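Local atomic coordinates of 3-hydroxyisobutyryl-CoA hydrolase (Mycobacterium thermoresistibile, PDB entry 4HDT), a protein that probably hydrolyses 3-hydroxyisobutyryl-CoA to 3-hydroxyisobutyrate and free coenzyme A, has a crotonase-like fold, and carries bound zinc ions. Residues 36-41 and 88-93; 97-102 and 346-351; 269-274 and 337-342; 322-325 and 329-332. One frame throughout, in Å; residues are numbered along the deposited sequence.

Contact 1 of 4, residues 36-41 and 88-93; sequences GMVTTM and RRFWFD
The phenyl ring of F90 receives V38 obliquely: methyl CG2 of V38 lies 3.7 Å from CE1 of F90, and the two side chains cross at about a right angle. The other flat group, the guanidinium of R89, has the ring of F92 on one face, with CD1 3.9 Å above the centre of its plane, and the carboxylate of D93 at its edge. There NE of R89 donates to OD2 of D93 over 3.3 Å, nearly straight at 163° and within the guanidinium plane, but it arrives from above the carboxylate plane; NH2 of R89 adds a shorter, weak bond of 2.8 Å to OD1 of D93. The chi1 of V38 (162°) spreads its methyls over two partners, since CG1 rests 3.8 Å from the carbonyl C of D93. Methyl CG2 of T39 touches OD2 of D93 at 4.0 Å. The axes of 36-41 and 88-93 come within 9.9 Å of each other at 27°. OD2 of D93 is also bonded to NE2 of H35, a zinc ligand. D93 is thus a second-shell residue of that metal site, tied to H35 on one side and to R89 on the other, and would probably polarise the imidazole.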
# COMPACT_ATOMS: atom_id res chain seq x y z
N GLY A 36 10.68 -6.87 12.64
CA GLY A 36 10.77 -8.31 12.82
C GLY A 36 9.88 -9.15 11.92
O GLY A 36 10.30 -10.18 11.38
N MET A 37 8.65 -8.69 11.72
CA MET A 37 7.73 -9.41 10.84
C MET A 37 8.21 -9.39 9.40
O MET A 37 8.13 -10.41 8.69
CB MET A 37 6.31 -8.81 10.96
CG MET A 37 5.68 -9.00 12.34
SD MET A 37 4.28 -7.93 12.71
CE MET A 37 2.99 -8.55 11.63
N VAL A 38 8.63 -8.21 8.95
CA VAL A 38 9.24 -8.06 7.61
C VAL A 38 10.43 -9.01 7.42
O VAL A 38 10.50 -9.74 6.42
CB VAL A 38 9.61 -6.58 7.36
CG1 VAL A 38 10.60 -6.41 6.23
CG2 VAL A 38 8.33 -5.77 7.14
N THR A 39 11.35 -9.07 8.39
CA THR A 39 12.51 -9.95 8.20
C THR A 39 12.15 -11.45 8.24
O THR A 39 12.72 -12.24 7.52
CB THR A 39 13.61 -9.58 9.21
OG1 THR A 39 13.08 -9.64 10.52
CG2 THR A 39 14.09 -8.23 8.97
N THR A 40 11.17 -11.84 9.06
CA THR A 40 10.67 -13.20 9.05
C THR A 40 10.11 -13.59 7.67
O THR A 40 10.44 -14.64 7.10
CB THR A 40 9.61 -13.41 10.15
OG1 THR A 40 10.27 -13.29 11.42
CG2 THR A 40 8.99 -14.81 10.05
N MET A 41 9.26 -12.73 7.12
CA MET A 41 8.67 -13.01 5.81
C MET A 41 9.78 -13.16 4.78
O MET A 41 9.77 -14.09 3.99
CB MET A 41 7.71 -11.92 5.36
CG MET A 41 6.41 -11.92 6.14
SD MET A 41 5.24 -10.64 5.60
CE MET A 41 4.89 -11.15 3.93
N ARG A 88 14.83 4.03 8.37
CA ARG A 88 15.52 3.71 7.13
C ARG A 88 15.84 2.23 6.97
O ARG A 88 15.69 1.64 5.88
CB ARG A 88 16.77 4.56 6.98
CG ARG A 88 16.45 6.02 6.78
CD ARG A 88 17.69 6.77 6.37
NE ARG A 88 18.60 6.85 7.49
CZ ARG A 88 18.59 7.81 8.41
NH1 ARG A 88 17.74 8.82 8.32
NH2 ARG A 88 19.46 7.75 9.40
N ARG A 89 16.26 1.58 8.04
CA ARG A 89 16.57 0.18 7.92
C ARG A 89 15.30 -0.62 7.67
O ARG A 89 15.31 -1.58 6.89
CB ARG A 89 17.26 -0.33 9.16
CG ARG A 89 17.77 -1.76 8.98
CD ARG A 89 18.84 -1.89 7.87
NE ARG A 89 18.78 -3.21 7.24
CZ ARG A 89 19.66 -3.69 6.37
NH1 ARG A 89 20.74 -2.98 6.01
NH2 ARG A 89 19.48 -4.92 5.86
N PHE A 90 14.23 -0.26 8.37
CA PHE A 90 12.93 -0.92 8.18
C PHE A 90 12.52 -0.81 6.70
O PHE A 90 12.17 -1.81 6.08
CB PHE A 90 11.85 -0.32 9.11
CG PHE A 90 10.45 -0.79 8.80
CD1 PHE A 90 10.05 -2.06 9.13
CD2 PHE A 90 9.58 0.03 8.13
CE1 PHE A 90 8.76 -2.52 8.86
CE2 PHE A 90 8.31 -0.39 7.82
CZ PHE A 90 7.90 -1.70 8.17
N TRP A 91 12.55 0.39 6.18
CA TRP A 91 12.12 0.61 4.78
C TRP A 91 13.05 -0.12 3.82
O TRP A 91 12.59 -0.65 2.81
CB TRP A 91 12.08 2.09 4.47
CG TRP A 91 10.98 2.84 5.11
CD1 TRP A 91 9.74 2.38 5.35
CD2 TRP A 91 11.00 4.19 5.56
NE1 TRP A 91 8.97 3.35 5.94
CE2 TRP A 91 9.73 4.48 6.07
CE3 TRP A 91 11.97 5.18 5.57
CZ2 TRP A 91 9.40 5.77 6.60
CZ3 TRP A 91 11.65 6.45 6.08
CH2 TRP A 91 10.39 6.73 6.60
N PHE A 92 14.34 -0.11 4.09
CA PHE A 92 15.29 -0.84 3.25
C PHE A 92 14.89 -2.32 3.13
O PHE A 92 14.77 -2.86 2.04
CB PHE A 92 16.71 -0.66 3.83
CG PHE A 92 17.82 -1.04 2.91
CD1 PHE A 92 18.32 -2.32 2.89
CD2 PHE A 92 18.41 -0.09 2.11
CE1 PHE A 92 19.37 -2.67 2.04
CE2 PHE A 92 19.45 -0.42 1.25
CZ PHE A 92 19.92 -1.71 1.21
N ASP A 93 14.67 -2.98 4.26
CA ASP A 93 14.28 -4.38 4.29
C ASP A 93 12.85 -4.59 3.75
O ASP A 93 12.58 -5.56 3.04
CB ASP A 93 14.40 -4.93 5.71
CG ASP A 93 15.84 -5.11 6.16
OD1 ASP A 93 16.77 -5.29 5.30
OD2 ASP A 93 16.10 -5.10 7.40

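Contact 2 of 4, residues 97-102 and 346-351; sequences LNAHIG and LTFEGE. With ZN (zinc ion), chain B.
H100 and E351 meet through a zinc ion that both of them bind. From CB, the H100 side chain runs with CG trans to the main-chain nitrogen (chi1 -155°), which carries the imidazole off the helix toward the chain terminus. CG and ND1 stand on the side of the ring remote from the metal, while CD2 and CE1 flank the ligating nitrogen at similar distances from zinc. NE2 of H100, at the tip, binds the ion at 2.1 Å. From the other segment, E351 bends at chi2 (70°) and presents OE1, which binds the same zinc at 2.0 Å. Its second oxygen, OE2, stays 3.0 Å from the ion, so the carboxylate grips the metal essentially through one oxygen. OE2 of E351 also lies 3.5 Å from NE2 of H100, a proximity imposed by the shared metal: NE2 spends its lone pair on zinc and has no proton to offer OE2. The ring and carboxylate planes stand 80° apart.

On the residue before H100, methyl CB of A99 packs obliquely against the neighbouring phenyl ring, 3.7 Å from CE2 of F348. E286 and L289 of helix 285-299 also touch A99, so this apolar patch lies beside a third element.

OE2 of E49 supplies another zinc ligand. The metal thus cross-links helix 85-103, helix 35-49 and the C-terminal tail. The acids of E49 and E351 would largely offset the charge of the ion, and R103 forms a salt bridge with OE2, the oxygen of E351 that does not bind the metal.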
# COMPACT_ATOMS: atom_id res chain seq x y z
N LEU A 97 11.67 -6.70 0.41
CA LEU A 97 10.66 -7.73 0.50
C LEU A 97 9.55 -7.49 -0.53
O LEU A 97 9.12 -8.43 -1.21
CB LEU A 97 10.06 -7.77 1.92
CG LEU A 97 8.76 -8.61 2.12
CD1 LEU A 97 8.99 -10.08 1.83
CD2 LEU A 97 8.18 -8.42 3.53
N ASN A 98 9.08 -6.24 -0.61
CA ASN A 98 8.01 -5.89 -1.61
C ASN A 98 8.43 -6.31 -3.03
O ASN A 98 7.67 -6.95 -3.77
CB ASN A 98 7.66 -4.38 -1.58
CG ASN A 98 7.24 -3.85 -0.22
OD1 ASN A 98 7.63 -2.73 0.16
ND2 ASN A 98 6.42 -4.60 0.50
N ALA A 99 9.65 -5.96 -3.40
CA ALA A 99 10.22 -6.33 -4.70
C ALA A 99 10.34 -7.81 -4.89
O ALA A 99 10.02 -8.36 -5.96
CB ALA A 99 11.55 -5.64 -4.90
N HIS A 100 10.79 -8.50 -3.86
CA HIS A 100 10.88 -9.95 -3.95
C HIS A 100 9.55 -10.65 -4.15
O HIS A 100 9.44 -11.52 -4.98
CB HIS A 100 11.59 -10.57 -2.77
CG HIS A 100 12.20 -11.89 -3.13
ND1 HIS A 100 12.65 -12.79 -2.19
CD2 HIS A 100 12.45 -12.46 -4.34
CE1 HIS A 100 13.16 -13.84 -2.80
NE2 HIS A 100 13.06 -13.66 -4.10
N ILE A 101 8.53 -10.22 -3.45
CA ILE A 101 7.17 -10.74 -3.70
C ILE A 101 6.77 -10.49 -5.14
O ILE A 101 6.23 -11.38 -5.81
CB ILE A 101 6.15 -10.09 -2.73
CG1 ILE A 101 6.50 -10.43 -1.26
CG2 ILE A 101 4.74 -10.56 -3.07
CD1 ILE A 101 5.87 -9.46 -0.25
N GLY A 102 7.04 -9.28 -5.62
CA GLY A 102 6.77 -8.92 -7.01
C GLY A 102 7.42 -9.81 -8.07
O GLY A 102 6.77 -10.08 -9.12
N LEU A 346 18.73 2.61 -2.18
CA LEU A 346 18.12 1.29 -1.98
C LEU A 346 18.72 0.39 -3.08
O LEU A 346 18.77 0.77 -4.26
CB LEU A 346 16.59 1.40 -2.11
CG LEU A 346 15.83 0.08 -2.07
CD1 LEU A 346 15.95 -0.55 -0.70
CD2 LEU A 346 14.37 0.23 -2.41
N THR A 347 19.22 -0.77 -2.67
CA THR A 347 19.75 -1.79 -3.59
C THR A 347 19.11 -3.15 -3.31
O THR A 347 18.55 -3.39 -2.23
CB THR A 347 21.29 -1.90 -3.48
OG1 THR A 347 21.65 -2.19 -2.12
CG2 THR A 347 21.90 -0.61 -3.90
N PHE A 348 19.15 -4.03 -4.32
CA PHE A 348 18.39 -5.29 -4.28
C PHE A 348 19.24 -6.54 -4.45
O PHE A 348 18.74 -7.61 -4.78
CB PHE A 348 17.33 -5.27 -5.36
CG PHE A 348 16.37 -4.15 -5.18
CD1 PHE A 348 16.63 -2.91 -5.74
CD2 PHE A 348 15.20 -4.34 -4.48
CE1 PHE A 348 15.77 -1.86 -5.57
CE2 PHE A 348 14.32 -3.29 -4.32
CZ PHE A 348 14.60 -2.05 -4.86
N GLU A 349 20.52 -6.41 -4.22
CA GLU A 349 21.39 -7.54 -4.47
C GLU A 349 21.44 -8.41 -3.19
O GLU A 349 20.92 -7.99 -2.13
CB GLU A 349 22.67 -7.02 -5.13
CG GLU A 349 22.29 -6.50 -6.54
CD GLU A 349 23.33 -5.63 -7.25
OE1 GLU A 349 24.53 -5.91 -7.09
OE2 GLU A 349 22.94 -4.71 -8.02
N GLY A 350 21.90 -9.66 -3.32
CA GLY A 350 21.78 -10.68 -2.25
C GLY A 350 20.73 -11.77 -2.48
O GLY A 350 20.31 -12.49 -1.56
N GLU A 351 20.26 -11.89 -3.73
CA GLU A 351 19.21 -12.82 -4.07
C GLU A 351 19.59 -14.29 -3.77
O GLU A 351 20.76 -14.68 -3.89
CB GLU A 351 18.88 -12.61 -5.56
CG GLU A 351 18.00 -13.64 -6.20
CD GLU A 351 16.58 -13.60 -5.73
OE1 GLU A 351 15.98 -14.68 -5.76
OE2 GLU A 351 16.09 -12.51 -5.35
ZN ZN B . 13.98 -14.65 -5.70

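Contact 3 of 4, residues 269-274 and 337-342; sequences LSVTLE and AYFAPV
V271 sets CG2 over the Y338 ring and lodges CG1 between Y338 and F339, and the tight part of the contact is here. CG2 of V271 sits over one face of the Y338 ring, 3.5 Å above its plane and offset toward the rim; its 3.7 Å distance to the ring centroid, 18° off the normal, makes a CH-pi contact. The nearest ring atom to that methyl is CD1 of Y338. A chi1 of 176° swings CG1 of V271 opposite the amide nitrogen and aims it between the two aromatic residues: it lies 3.9 Å from CB of Y338 and 4.0 Å from CZ of F339. The same CZ of F339 approaches the carbonyl O of V271 at 4.0 Å, and the oxygen sits at the edge of the F339 ring, near its plane. V271, Y338 and F339 are all buried.

The partly exposed side belongs to E274. Its aliphatic stem does the touching, with CG 3.7 Å from CE2 of F339 in an oblique approach. The chain then bends at chi2, and the carboxylate is turned 79° from the phenyl plane. OE2 of E274 is paired with R278 in a salt bridge, while R278 also forms a cation-pi contact with F339, so acid, base and ring make one compact cluster at this margin.

Helix 285-299 also packs on this contact: V295 touches both V271 and F339, and A298 touches Y338. The far flank of helix 266-279 is covered by helix 164-171, where L170 meets L269 and T272.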
# COMPACT_ATOMS: atom_id res chain seq x y z
N LEU A 269 0.78 15.90 -0.17
CA LEU A 269 -0.09 15.89 -1.36
C LEU A 269 0.74 16.20 -2.59
O LEU A 269 0.63 15.50 -3.59
CB LEU A 269 -1.22 16.93 -1.27
CG LEU A 269 -2.36 16.53 -0.34
CD1 LEU A 269 -3.18 17.79 0.02
CD2 LEU A 269 -3.20 15.38 -0.89
N SER A 270 1.56 17.24 -2.49
CA SER A 270 2.34 17.74 -3.63
C SER A 270 3.38 16.71 -4.05
O SER A 270 3.61 16.48 -5.23
CB SER A 270 3.00 19.07 -3.29
OG SER A 270 2.03 20.03 -2.86
N VAL A 271 4.02 16.10 -3.07
CA VAL A 271 5.04 15.11 -3.37
C VAL A 271 4.38 13.84 -3.92
O VAL A 271 4.93 13.17 -4.81
CB VAL A 271 5.93 14.83 -2.15
CG1 VAL A 271 6.92 13.72 -2.45
CG2 VAL A 271 6.67 16.09 -1.69
N THR A 272 3.20 13.50 -3.40
CA THR A 272 2.43 12.36 -3.88
C THR A 272 2.05 12.51 -5.36
O THR A 272 2.22 11.59 -6.16
CB THR A 272 1.22 12.08 -2.99
OG1 THR A 272 1.71 11.69 -1.70
CG2 THR A 272 0.38 10.95 -3.55
N LEU A 273 1.54 13.68 -5.72
CA LEU A 273 1.22 13.94 -7.12
C LEU A 273 2.45 13.77 -8.01
O LEU A 273 2.39 13.08 -9.04
CB LEU A 273 0.59 15.32 -7.29
CG LEU A 273 0.20 15.74 -8.72
CD1 LEU A 273 -0.77 14.71 -9.30
CD2 LEU A 273 -0.42 17.13 -8.70
N GLU A 274 3.56 14.33 -7.58
CA GLU A 274 4.80 14.23 -8.37
C GLU A 274 5.31 12.78 -8.42
O GLU A 274 5.80 12.33 -9.46
CB GLU A 274 5.86 15.16 -7.83
CG GLU A 274 7.14 15.21 -8.63
CD GLU A 274 7.02 15.90 -9.97
OE1 GLU A 274 6.06 16.68 -10.25
OE2 GLU A 274 7.92 15.64 -10.80
N ALA A 337 13.04 18.59 -3.29
CA ALA A 337 13.89 18.12 -2.16
C ALA A 337 13.60 16.68 -1.74
O ALA A 337 14.49 15.99 -1.26
CB ALA A 337 13.72 19.05 -0.97
N TYR A 338 12.38 16.19 -1.94
CA TYR A 338 12.04 14.83 -1.55
C TYR A 338 12.63 13.77 -2.46
O TYR A 338 12.68 12.61 -2.11
CB TYR A 338 10.54 14.64 -1.45
CG TYR A 338 9.91 15.20 -0.20
CD1 TYR A 338 9.74 16.57 -0.02
CD2 TYR A 338 9.39 14.34 0.75
CE1 TYR A 338 9.13 17.07 1.13
CE2 TYR A 338 8.74 14.82 1.88
CZ TYR A 338 8.61 16.18 2.07
OH TYR A 338 7.95 16.64 3.19
N PHE A 339 13.11 14.18 -3.64
CA PHE A 339 13.63 13.27 -4.64
C PHE A 339 15.14 13.29 -4.70
O PHE A 339 15.72 12.66 -5.58
CB PHE A 339 13.00 13.61 -6.01
CG PHE A 339 11.52 13.41 -6.03
CD1 PHE A 339 10.99 12.17 -6.31
CD2 PHE A 339 10.64 14.46 -5.75
CE1 PHE A 339 9.62 11.96 -6.28
CE2 PHE A 339 9.28 14.27 -5.74
CZ PHE A 339 8.76 13.03 -5.99
N ALA A 340 15.78 13.93 -3.72
CA ALA A 340 17.23 13.99 -3.68
C ALA A 340 17.85 12.61 -3.48
O ALA A 340 17.28 11.72 -2.78
CB ALA A 340 17.68 14.94 -2.59
N PRO A 341 19.02 12.40 -4.11
CA PRO A 341 19.81 11.19 -3.86
C PRO A 341 20.10 11.00 -2.40
O PRO A 341 20.28 11.97 -1.66
CB PRO A 341 21.15 11.49 -4.54
CG PRO A 341 20.82 12.45 -5.62
CD PRO A 341 19.60 13.23 -5.18
N VAL A 342 20.21 9.74 -2.00
CA VAL A 342 20.60 9.39 -0.64
C VAL A 342 21.74 8.38 -0.72
O VAL A 342 21.98 7.82 -1.78
CB VAL A 342 19.40 8.83 0.14
CG1 VAL A 342 18.31 9.89 0.24
CG2 VAL A 342 18.89 7.52 -0.46

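Contact 4 of 4, residues 322-325 and 329-332; sequences WRPA and EVTE
P324 faces E329 and V330 across a short, three-residue connection in the chain. CG of P324 lies 3.8 Å from methyl CG2 of V330, the two side chains crossing at about a right angle. In V330 a chi1 of 176° places CG2 beside the backbone N, where it meets the proline. P324 CB also lies 3.8 Å from CB of E329. The peptide bond before P324 is cis, which kinks the backbone sharply at this point.

E329 sends CG anti to its carbonyl carbon (chi1 -58°) and runs extended beyond it, so that its carboxylate reaches back beside A325. OE1 of E329 approaches N of A325 to 3.6 Å, but its hydrogen bond goes to the hydroxyl of T326. A water makes the link instead: it accepts from N of A325 at 2.9 Å and donates to OE2 of E329 at 2.7 Å. The carboxylate is therefore held through both oxygens, one by a hydroxyl and one by water.

T331 is the N-cap of helix 332-336, its OG1 accepting from N of D334. The whole is a surface loop with a cis-proline, closed by a water bridge, that leads into a helix capped by a threonine side chain.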
# COMPACT_ATOMS: atom_id res chain seq x y z
N TRP A 322 -0.46 21.50 9.82
CA TRP A 322 0.52 21.24 8.81
C TRP A 322 1.36 22.49 8.56
O TRP A 322 0.87 23.63 8.66
CB TRP A 322 -0.16 20.86 7.49
CG TRP A 322 -1.08 19.66 7.52
CD1 TRP A 322 -2.38 19.64 7.09
CD2 TRP A 322 -0.75 18.32 7.85
NE1 TRP A 322 -2.89 18.38 7.18
CE2 TRP A 322 -1.91 17.53 7.63
CE3 TRP A 322 0.40 17.70 8.35
CZ2 TRP A 322 -1.96 16.16 7.88
CZ3 TRP A 322 0.36 16.33 8.59
CH2 TRP A 322 -0.81 15.57 8.36
N ARG A 323 2.61 22.27 8.18
CA ARG A 323 3.55 23.34 7.88
C ARG A 323 4.42 22.87 6.71
O ARG A 323 5.17 21.91 6.87
CB ARG A 323 4.39 23.62 9.15
N PRO A 324 4.31 23.51 5.52
CA PRO A 324 3.44 24.64 5.18
C PRO A 324 1.96 24.35 5.31
O PRO A 324 1.50 23.24 5.00
CB PRO A 324 3.78 24.94 3.72
CG PRO A 324 4.39 23.69 3.20
CD PRO A 324 5.11 23.08 4.36
N ALA A 325 1.21 25.37 5.70
CA ALA A 325 -0.20 25.18 6.02
C ALA A 325 -1.08 25.19 4.77
O ALA A 325 -2.20 24.73 4.82
CB ALA A 325 -0.67 26.26 6.99
N GLU A 329 1.93 27.86 -0.43
CA GLU A 329 3.26 27.99 0.20
C GLU A 329 4.25 26.87 -0.18
O GLU A 329 5.40 26.89 0.23
CB GLU A 329 3.13 28.06 1.72
CG GLU A 329 2.25 29.19 2.25
CD GLU A 329 1.93 29.01 3.72
OE1 GLU A 329 0.81 28.59 4.07
OE2 GLU A 329 2.82 29.24 4.55
N VAL A 330 3.81 25.86 -0.92
CA VAL A 330 4.68 24.79 -1.39
C VAL A 330 5.37 25.24 -2.68
O VAL A 330 4.69 25.53 -3.67
CB VAL A 330 3.88 23.50 -1.62
CG1 VAL A 330 4.75 22.39 -2.21
CG2 VAL A 330 3.22 23.03 -0.34
N THR A 331 6.70 25.30 -2.67
CA THR A 331 7.47 25.69 -3.86
C THR A 331 7.88 24.45 -4.63
O THR A 331 7.80 23.31 -4.12
CB THR A 331 8.77 26.43 -3.52
OG1 THR A 331 9.64 25.55 -2.80
CG2 THR A 331 8.50 27.67 -2.67
N GLU A 332 8.36 24.66 -5.85
CA GLU A 332 8.82 23.54 -6.65
C GLU A 332 10.06 22.93 -6.02
O GLU A 332 10.20 21.71 -6.08
CB GLU A 332 9.12 23.96 -8.08
CG GLU A 332 7.87 24.41 -8.82
CD GLU A 332 8.15 24.84 -10.24
OE1 GLU A 332 9.33 25.05 -10.61
OE2 GLU A 332 7.17 24.96 -11.02
O HOH W 1 2.72 27.60 6.71

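In the fold
Contacts 1 and 2 both draw on helix 85-103, with centres 11 Å apart, and touch where F92 meets L346 and where L97 packs on V38 and M41 of helix 35-49. Contacts 3 and 4 form a second pair, 13 Å apart between centres and joined by S270 against V330. The pairs are well separated: contacts 2 and 4 lie 34 Å apart between centres. Along the chain contact 1 closes first; contact 2 then spans the long stretch to the C-terminus, enclosing contact 3, which in turn encloses contact 4. Thus the C-terminal segment, after packing against helix 266-279, returns to the zinc-bearing N-terminal helices of the crotonase-like fold.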